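Putative cell adhesion protein (Bacteroides eggerthii, PDB 4GPV) probably serves as a structural subunit of a distinct type of pilus in a human-gut Bacteroides and so may take part in cell adhesion. Local coordinates at residues Leu19-Lys24 and Ala86-Asn91; Glu43-Asn48 and Leu153-Ala158; Val52-Glu57 and Leu61-Tyr66. One frame throughout, in Å; residues are numbered along the deposited sequence.

Contact 1: residues Leu19-Lys24 and Ala86-Asn91; sequences LTIKLK and AYVVAN
Val88 of strand 83-90 meets Ile21 and Leu23 of strand 18-24 through methyl groups alone, across the interior of the beta sandwich that forms this end of the chain. The two strands run in the same general sense but are well out of parallel, and they share no backbone hydrogen bond: the CA atoms of Leu23 and Val88 are 8.6 Å apart, a spacing that leaves room for side chains between two layers. Along 86-91 the inward residues are small or branched and apolar, as the interior demands. Ala86 comes first; its CB points toward strand 18-24 and comes only to 4.5 Å from Ile21 CD1, a small residue opposite a longer one. Tyr87 turns to the opposite face of its strand, where its OH bonds to Glu106 OE2 and its ring meets Phe195 edge-to-face. Val88 carries the contact. With CG1 anti to the backbone N (chi1 177°), both of its methyls are presented to the facing strand. Leu23 approaches tip to tip, and its CD2 settles against the fork, 3.8 Å from Val88 CG1 and 3.9 Å from Val88 CG2. Ile21 is a looser neighbour, its CG2 lying 4.4 Å from Val88 CG2. A beta-branched valine suits this place because it is compact, prefers the extended backbone and offers two methyls at one depth. Val89 again faces the other way, toward Phe100, Phe194 and Phe195. The segment ends at Asn91, whose backbone leaves the strand with a positive phi of 70°; its side-chain amide ties the end of strand 40-46 to the turn after it, OD1 accepting from Asn48 N and ND2 donating to Val46 O and also to Leu131 O.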
# COMPACT_ATOMS: atom_id res chain seq x y z
N LEU A 19 26.33 -16.33 10.78
CA LEU A 19 25.59 -15.08 10.85
C LEU A 19 24.27 -15.34 11.55
O LEU A 19 23.56 -16.28 11.18
CB LEU A 19 25.33 -14.53 9.44
CG LEU A 19 26.47 -13.82 8.72
CD1 LEU A 19 27.15 -14.74 7.75
CD2 LEU A 19 25.92 -12.62 7.94
N THR A 20 23.98 -14.54 12.58
CA THR A 20 22.72 -14.64 13.33
C THR A 20 21.91 -13.42 12.91
O THR A 20 22.38 -12.29 13.10
CB THR A 20 22.97 -14.74 14.84
OG1 THR A 20 23.80 -15.87 15.10
CG2 THR A 20 21.68 -14.86 15.64
N ILE A 21 20.74 -13.65 12.30
CA ILE A 21 19.89 -12.58 11.81
C ILE A 21 18.72 -12.47 12.75
O ILE A 21 18.10 -13.49 13.09
CB ILE A 21 19.42 -12.78 10.34
CG1 ILE A 21 20.57 -13.25 9.39
CG2 ILE A 21 18.66 -11.52 9.79
CD1 ILE A 21 21.68 -12.21 8.98
N LYS A 22 18.46 -11.26 13.22
CA LYS A 22 17.32 -10.93 14.09
C LYS A 22 16.41 -9.96 13.35
O LYS A 22 16.89 -8.97 12.79
CB LYS A 22 17.76 -10.31 15.43
CG LYS A 22 18.40 -11.26 16.43
CD LYS A 22 18.74 -10.50 17.71
CE LYS A 22 19.35 -11.35 18.80
NZ LYS A 22 19.61 -10.55 20.03
N LEU A 23 15.12 -10.26 13.29
CA LEU A 23 14.16 -9.37 12.63
C LEU A 23 13.38 -8.59 13.66
O LEU A 23 13.00 -9.14 14.69
CB LEU A 23 13.20 -10.13 11.71
CG LEU A 23 13.83 -11.11 10.71
CD1 LEU A 23 12.77 -11.86 9.95
CD2 LEU A 23 14.82 -10.41 9.77
N LYS A 24 13.17 -7.30 13.39
CA LYS A 24 12.40 -6.47 14.34
C LYS A 24 11.62 -5.44 13.56
O LYS A 24 11.78 -5.36 12.34
CB LYS A 24 13.33 -5.82 15.39
CG LYS A 24 14.22 -4.71 14.88
CD LYS A 24 14.99 -3.99 16.01
CE LYS A 24 14.27 -2.82 16.65
NZ LYS A 24 14.16 -1.66 15.72
N ALA A 86 23.11 -7.36 4.38
CA ALA A 86 22.01 -8.32 4.50
C ALA A 86 20.72 -7.61 4.15
O ALA A 86 20.49 -6.49 4.62
CB ALA A 86 21.95 -8.88 5.92
N TYR A 87 19.95 -8.17 3.21
CA TYR A 87 18.63 -7.68 2.83
C TYR A 87 17.63 -8.72 3.20
O TYR A 87 17.88 -9.93 3.03
CB TYR A 87 18.59 -7.42 1.33
CG TYR A 87 19.43 -6.26 0.85
CD1 TYR A 87 20.78 -6.43 0.57
CD2 TYR A 87 18.85 -5.05 0.51
CE1 TYR A 87 21.56 -5.37 0.10
CE2 TYR A 87 19.61 -3.99 0.00
CZ TYR A 87 20.96 -4.16 -0.20
OH TYR A 87 21.70 -3.12 -0.70
N VAL A 88 16.48 -8.27 3.72
CA VAL A 88 15.41 -9.19 4.14
C VAL A 88 14.10 -8.76 3.48
O VAL A 88 13.75 -7.57 3.51
CB VAL A 88 15.25 -9.27 5.69
CG1 VAL A 88 14.07 -10.17 6.09
CG2 VAL A 88 16.53 -9.76 6.37
N VAL A 89 13.38 -9.71 2.91
CA VAL A 89 12.05 -9.48 2.36
C VAL A 89 11.14 -10.49 3.04
O VAL A 89 11.43 -11.67 2.99
CB VAL A 89 11.98 -9.57 0.81
CG1 VAL A 89 10.54 -9.35 0.33
CG2 VAL A 89 12.91 -8.56 0.13
N ALA A 90 10.05 -10.02 3.65
CA ALA A 90 9.11 -10.94 4.30
C ALA A 90 7.82 -11.04 3.51
O ALA A 90 7.38 -10.06 2.88
CB ALA A 90 8.78 -10.42 5.70
N ASN A 91 7.19 -12.21 3.58
CA ASN A 91 5.84 -12.51 3.13
C ASN A 91 5.65 -12.51 1.63
O ASN A 91 4.52 -12.33 1.17
CB ASN A 91 4.84 -11.58 3.84
CG ASN A 91 4.77 -11.84 5.33
OD1 ASN A 91 5.05 -12.95 5.79
ND2 ASN A 91 4.31 -10.86 6.11

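Contact 2: residues Glu43-Asn48 and Leu153-Ala158; sequences EDAVIN and LSFVAA
Phe155 pushes the far end of its ring against the aliphatic carbons of Glu43 and against the methyl of Ala45. Ala45 CB lies at the ring edge, close to its plane, 3.7 Å from Phe155 CE1; the small methyl of alanine lets the ring come this close to the strand's backbone. Glu43 uses its CB and CG, the latter 3.7 Å from Phe155 CZ. Its CG stands anti to the backbone N (chi1 -178°) and the chain then bends at chi2; it crosses the phenylalanine at about a right angle, with carboxylate and ring planes 88° apart. Beyond the bend OE1 accepts from Trp338 NE1 and forms a salt bridge with Lys159, while the Trp338 ring stacks on Phe155. This is the interior of a beta sandwich: strand 40-46 pairs in parallel with the C-terminal strand 329-343, and facing it is the long strand 146-169, here interrupted by the irregular backbone after Phe155. With 9.2 Å between the CA atoms of Ala45 and Phe155, only side chains bridge the gap, a span that suits a long, flat phenylalanine. Met133 fills in beside Ala45, Ile47, Leu153 and Phe155. Past the end of the strand, Ile47 extends along its CG1 branch (chi2 169°) and crosses Leu153 at about a right angle, two branched apolar chains fit for burial, its CD1 3.9 Å from Leu153 CD1.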
# COMPACT_ATOMS: atom_id res chain seq x y z
N GLU A 43 1.00 -1.61 13.77
CA GLU A 43 0.35 -2.78 13.20
C GLU A 43 1.11 -4.06 13.55
O GLU A 43 2.25 -4.23 13.08
CB GLU A 43 0.29 -2.60 11.67
CG GLU A 43 -0.42 -3.69 10.89
CD GLU A 43 -1.82 -3.37 10.41
OE1 GLU A 43 -2.24 -2.20 10.49
OE2 GLU A 43 -2.48 -4.31 9.90
N ASP A 44 0.49 -4.96 14.32
CA ASP A 44 1.09 -6.26 14.62
C ASP A 44 1.02 -7.05 13.34
O ASP A 44 -0.07 -7.37 12.86
CB ASP A 44 0.37 -6.96 15.80
CG ASP A 44 0.83 -6.44 17.14
OD1 ASP A 44 1.96 -6.77 17.55
OD2 ASP A 44 0.06 -5.69 17.77
N ALA A 45 2.16 -7.21 12.69
CA ALA A 45 2.23 -7.85 11.39
C ALA A 45 2.87 -9.19 11.50
O ALA A 45 4.01 -9.31 11.95
CB ALA A 45 2.99 -6.98 10.41
N VAL A 46 2.14 -10.21 11.08
CA VAL A 46 2.67 -11.56 11.13
C VAL A 46 3.72 -11.78 10.02
O VAL A 46 3.52 -11.38 8.87
CB VAL A 46 1.55 -12.64 11.11
CG1 VAL A 46 0.54 -12.39 9.98
CG2 VAL A 46 2.10 -14.06 11.05
N ILE A 47 4.83 -12.40 10.39
CA ILE A 47 5.85 -12.83 9.44
C ILE A 47 5.50 -14.27 9.11
O ILE A 47 5.71 -15.14 9.95
CB ILE A 47 7.32 -12.71 9.96
CG1 ILE A 47 7.71 -11.24 10.22
CG2 ILE A 47 8.32 -13.40 8.96
CD1 ILE A 47 9.07 -11.09 10.98
N ASN A 48 4.94 -14.51 7.93
CA ASN A 48 4.61 -15.87 7.52
C ASN A 48 5.85 -16.63 7.04
O ASN A 48 5.97 -17.84 7.24
CB ASN A 48 3.56 -15.85 6.42
CG ASN A 48 2.27 -15.32 6.95
OD1 ASN A 48 1.75 -15.82 7.97
ND2 ASN A 48 1.74 -14.30 6.30
N LEU A 153 12.34 -4.13 9.78
CA LEU A 153 11.42 -4.27 8.66
C LEU A 153 10.40 -3.16 8.60
O LEU A 153 9.89 -2.74 9.63
CB LEU A 153 10.66 -5.60 8.75
CG LEU A 153 11.54 -6.87 8.70
CD1 LEU A 153 10.71 -8.12 9.06
CD2 LEU A 153 12.25 -7.02 7.33
N SER A 154 10.09 -2.71 7.36
CA SER A 154 9.07 -1.69 7.14
C SER A 154 8.09 -2.19 6.10
O SER A 154 8.50 -2.96 5.23
CB SER A 154 9.69 -0.38 6.66
OG SER A 154 10.52 0.20 7.65
N PHE A 155 6.84 -1.75 6.15
CA PHE A 155 5.86 -2.16 5.14
C PHE A 155 6.24 -1.61 3.79
O PHE A 155 6.65 -0.45 3.69
CB PHE A 155 4.46 -1.64 5.48
CG PHE A 155 3.86 -2.26 6.71
CD1 PHE A 155 3.60 -3.64 6.76
CD2 PHE A 155 3.53 -1.48 7.81
CE1 PHE A 155 3.04 -4.21 7.90
CE2 PHE A 155 2.94 -2.06 8.95
CZ PHE A 155 2.72 -3.42 8.99
N VAL A 156 6.02 -2.41 2.74
CA VAL A 156 6.24 -1.96 1.37
C VAL A 156 5.05 -1.09 0.94
O VAL A 156 5.22 -0.16 0.16
CB VAL A 156 6.41 -3.20 0.45
CG1 VAL A 156 6.41 -2.82 -1.04
CG2 VAL A 156 7.67 -3.96 0.82
N ALA A 157 3.85 -1.45 1.39
CA ALA A 157 2.62 -0.73 1.06
C ALA A 157 2.33 0.45 2.02
O ALA A 157 3.00 0.64 3.04
CB ALA A 157 1.45 -1.71 1.09
N ALA A 158 1.27 1.19 1.67
CA ALA A 158 0.61 2.20 2.48
C ALA A 158 -0.80 1.68 2.76
O ALA A 158 -1.31 0.83 2.01
CB ALA A 158 0.56 3.54 1.71

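Contact 3: residues Val52-Glu57 and Leu61-Tyr66; sequences VFLFRE and LDCAPY
Val52 and Tyr66 form an antiparallel hydrogen-bonded pair at the base of a beta hairpin, with Val52 N giving to Tyr66 O at 3.0 Å and Tyr66 N to Val52 O, whereas nearer the turn the register has shifted by two residues and Asp62 N bonds to Leu54 O at 2.8 Å. The returning chain bulges away in between, and one water joins Leu54 N to Cys63 O. Pro65, which has no N-H to offer, suits this irregular stretch of chain; its CG packs 3.6 Å from Phe53 CD2. Leu61 lies alongside Phe55, pointing the same way, and brings CD2 to 3.4 Å from Phe55 CE1, a close fit. Leu54 CD1 rests 3.9 Å from Cys63 SG. Near the turn the chemistry becomes ionic. The arm of Arg56 is extended from CG to NE and crosses Asp62 at about a right angle, with the guanidinium and carboxylate planes 75° apart. Arg56 NE donates at 2.8 Å and 166° to the anti lone pair of Asp62 OD1, which lies in the guanidinium plane; NH2 adds a weak bond to the same oxygen. Leu61 O sits over one face of the guanidinium, NH1 reaches Asn11 O, and Asp62 OD2 accepts from Thr80 N. A leucine in place of Arg56 would probably leave the Asp62 carboxylate without its positive mate and Asn11 O without this donor. On its other side strand 50-56 pairs with strand 83-90; Phe53 and Phe55 pack on Leu109 of helix 106-111, while Val52 and Leu54 turn to the opposite face and touch Ile76 of strand 73-76.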
# COMPACT_ATOMS: atom_id res chain seq x y z
N VAL A 52 16.43 -14.06 3.16
CA VAL A 52 17.61 -13.29 3.56
C VAL A 52 18.64 -13.41 2.43
O VAL A 52 19.02 -14.52 2.03
CB VAL A 52 18.26 -13.68 4.94
CG1 VAL A 52 19.42 -12.75 5.31
CG2 VAL A 52 17.23 -13.73 6.07
N PHE A 53 19.07 -12.26 1.90
CA PHE A 53 20.09 -12.19 0.86
C PHE A 53 21.35 -11.58 1.47
O PHE A 53 21.26 -10.55 2.13
CB PHE A 53 19.63 -11.34 -0.34
CG PHE A 53 18.30 -11.74 -0.92
CD1 PHE A 53 17.11 -11.32 -0.34
CD2 PHE A 53 18.24 -12.52 -2.07
CE1 PHE A 53 15.87 -11.70 -0.87
CE2 PHE A 53 17.00 -12.91 -2.60
CZ PHE A 53 15.83 -12.50 -2.00
N LEU A 54 22.50 -12.22 1.25
CA LEU A 54 23.75 -11.71 1.76
C LEU A 54 24.65 -11.35 0.59
O LEU A 54 24.78 -12.16 -0.32
CB LEU A 54 24.46 -12.73 2.67
CG LEU A 54 23.72 -13.15 3.95
CD1 LEU A 54 24.45 -14.33 4.64
CD2 LEU A 54 23.59 -12.00 4.90
N PHE A 55 25.24 -10.15 0.60
CA PHE A 55 26.09 -9.74 -0.52
C PHE A 55 27.46 -9.34 -0.09
O PHE A 55 27.63 -8.77 0.98
CB PHE A 55 25.45 -8.56 -1.28
CG PHE A 55 24.13 -8.92 -1.89
CD1 PHE A 55 24.06 -9.68 -3.05
CD2 PHE A 55 22.94 -8.51 -1.30
CE1 PHE A 55 22.83 -10.03 -3.61
CE2 PHE A 55 21.70 -8.86 -1.86
CZ PHE A 55 21.65 -9.62 -3.00
N ARG A 56 28.44 -9.59 -0.97
CA ARG A 56 29.82 -9.18 -0.75
C ARG A 56 29.98 -7.69 -1.13
O ARG A 56 29.03 -7.09 -1.66
CB ARG A 56 30.77 -10.09 -1.53
CG ARG A 56 30.63 -11.53 -1.07
CD ARG A 56 31.56 -12.52 -1.74
NE ARG A 56 31.26 -13.84 -1.20
CZ ARG A 56 31.45 -14.99 -1.83
NH1 ARG A 56 32.04 -15.02 -3.02
NH2 ARG A 56 31.11 -16.13 -1.25
N GLU A 57 31.16 -7.10 -0.87
CA GLU A 57 31.46 -5.68 -1.14
C GLU A 57 31.17 -5.32 -2.61
O GLU A 57 30.62 -4.25 -2.88
CB GLU A 57 32.93 -5.37 -0.76
CG GLU A 57 33.40 -3.94 -0.98
CD GLU A 57 32.70 -2.81 -0.24
OE1 GLU A 57 32.22 -3.04 0.90
OE2 GLU A 57 32.67 -1.68 -0.78
N LEU A 61 26.43 -12.42 -4.60
CA LEU A 61 25.79 -13.17 -3.52
C LEU A 61 26.89 -13.89 -2.71
O LEU A 61 27.83 -14.45 -3.28
CB LEU A 61 24.78 -14.19 -4.06
CG LEU A 61 23.38 -13.65 -4.29
CD1 LEU A 61 22.59 -14.61 -5.14
CD2 LEU A 61 22.65 -13.39 -2.96
N ASP A 62 26.81 -13.83 -1.39
CA ASP A 62 27.83 -14.47 -0.55
C ASP A 62 27.52 -15.95 -0.39
O ASP A 62 28.39 -16.75 -0.06
CB ASP A 62 27.89 -13.74 0.79
CG ASP A 62 28.95 -14.30 1.72
OD1 ASP A 62 30.13 -14.38 1.30
OD2 ASP A 62 28.58 -14.75 2.81
N CYS A 63 26.27 -16.31 -0.68
CA CYS A 63 25.71 -17.66 -0.64
C CYS A 63 24.29 -17.60 -1.20
O CYS A 63 23.74 -16.51 -1.39
CB CYS A 63 25.73 -18.20 0.79
SG CYS A 63 24.88 -17.14 2.00
N ALA A 64 23.69 -18.79 -1.43
CA ALA A 64 22.30 -18.85 -1.92
C ALA A 64 21.34 -18.22 -0.87
O ALA A 64 21.57 -18.34 0.33
CB ALA A 64 21.91 -20.30 -2.22
N PRO A 65 20.27 -17.53 -1.30
CA PRO A 65 19.35 -16.91 -0.32
C PRO A 65 18.75 -17.89 0.69
O PRO A 65 18.51 -19.07 0.38
CB PRO A 65 18.27 -16.28 -1.20
CG PRO A 65 18.97 -16.06 -2.52
CD PRO A 65 19.84 -17.25 -2.68
N TYR A 66 18.58 -17.41 1.92
CA TYR A 66 18.03 -18.19 3.02
C TYR A 66 16.52 -18.08 3.01
O TYR A 66 15.97 -16.97 2.95
CB TYR A 66 18.60 -17.69 4.37
CG TYR A 66 18.01 -18.38 5.58
CD1 TYR A 66 18.54 -19.58 6.05
CD2 TYR A 66 16.89 -17.86 6.22
CE1 TYR A 66 17.98 -20.24 7.15
CE2 TYR A 66 16.31 -18.52 7.31
CZ TYR A 66 16.87 -19.70 7.78
OH TYR A 66 16.31 -20.32 8.86
O HOH W 1 21.62 -15.94 2.81
O HOH W 2 22.23 -14.89 0.38

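All three contacts involve strands of one mixed sheet that wraps into a sandwich. Contacts 1 and 2 are buried and join facing layers by side chains alone; contact 3, partly buried and farther from the centre of the chain, joins near neighbours in sequence by backbone bonds, waters and a salt bridge. Contacts 1 and 2 share the core directly, Val88 CG1 lying 3.8 Å from Leu153 CD2, and Lys24 O probably accepts a hydrogen bond from Leu153 N. In sequence contact 3 falls between the segments of contact 1, meeting it through the pairing of strands 50-56 and 83-90. Contacts 2 and 3, with centres about 23 Å apart, adjoin only along the sequence.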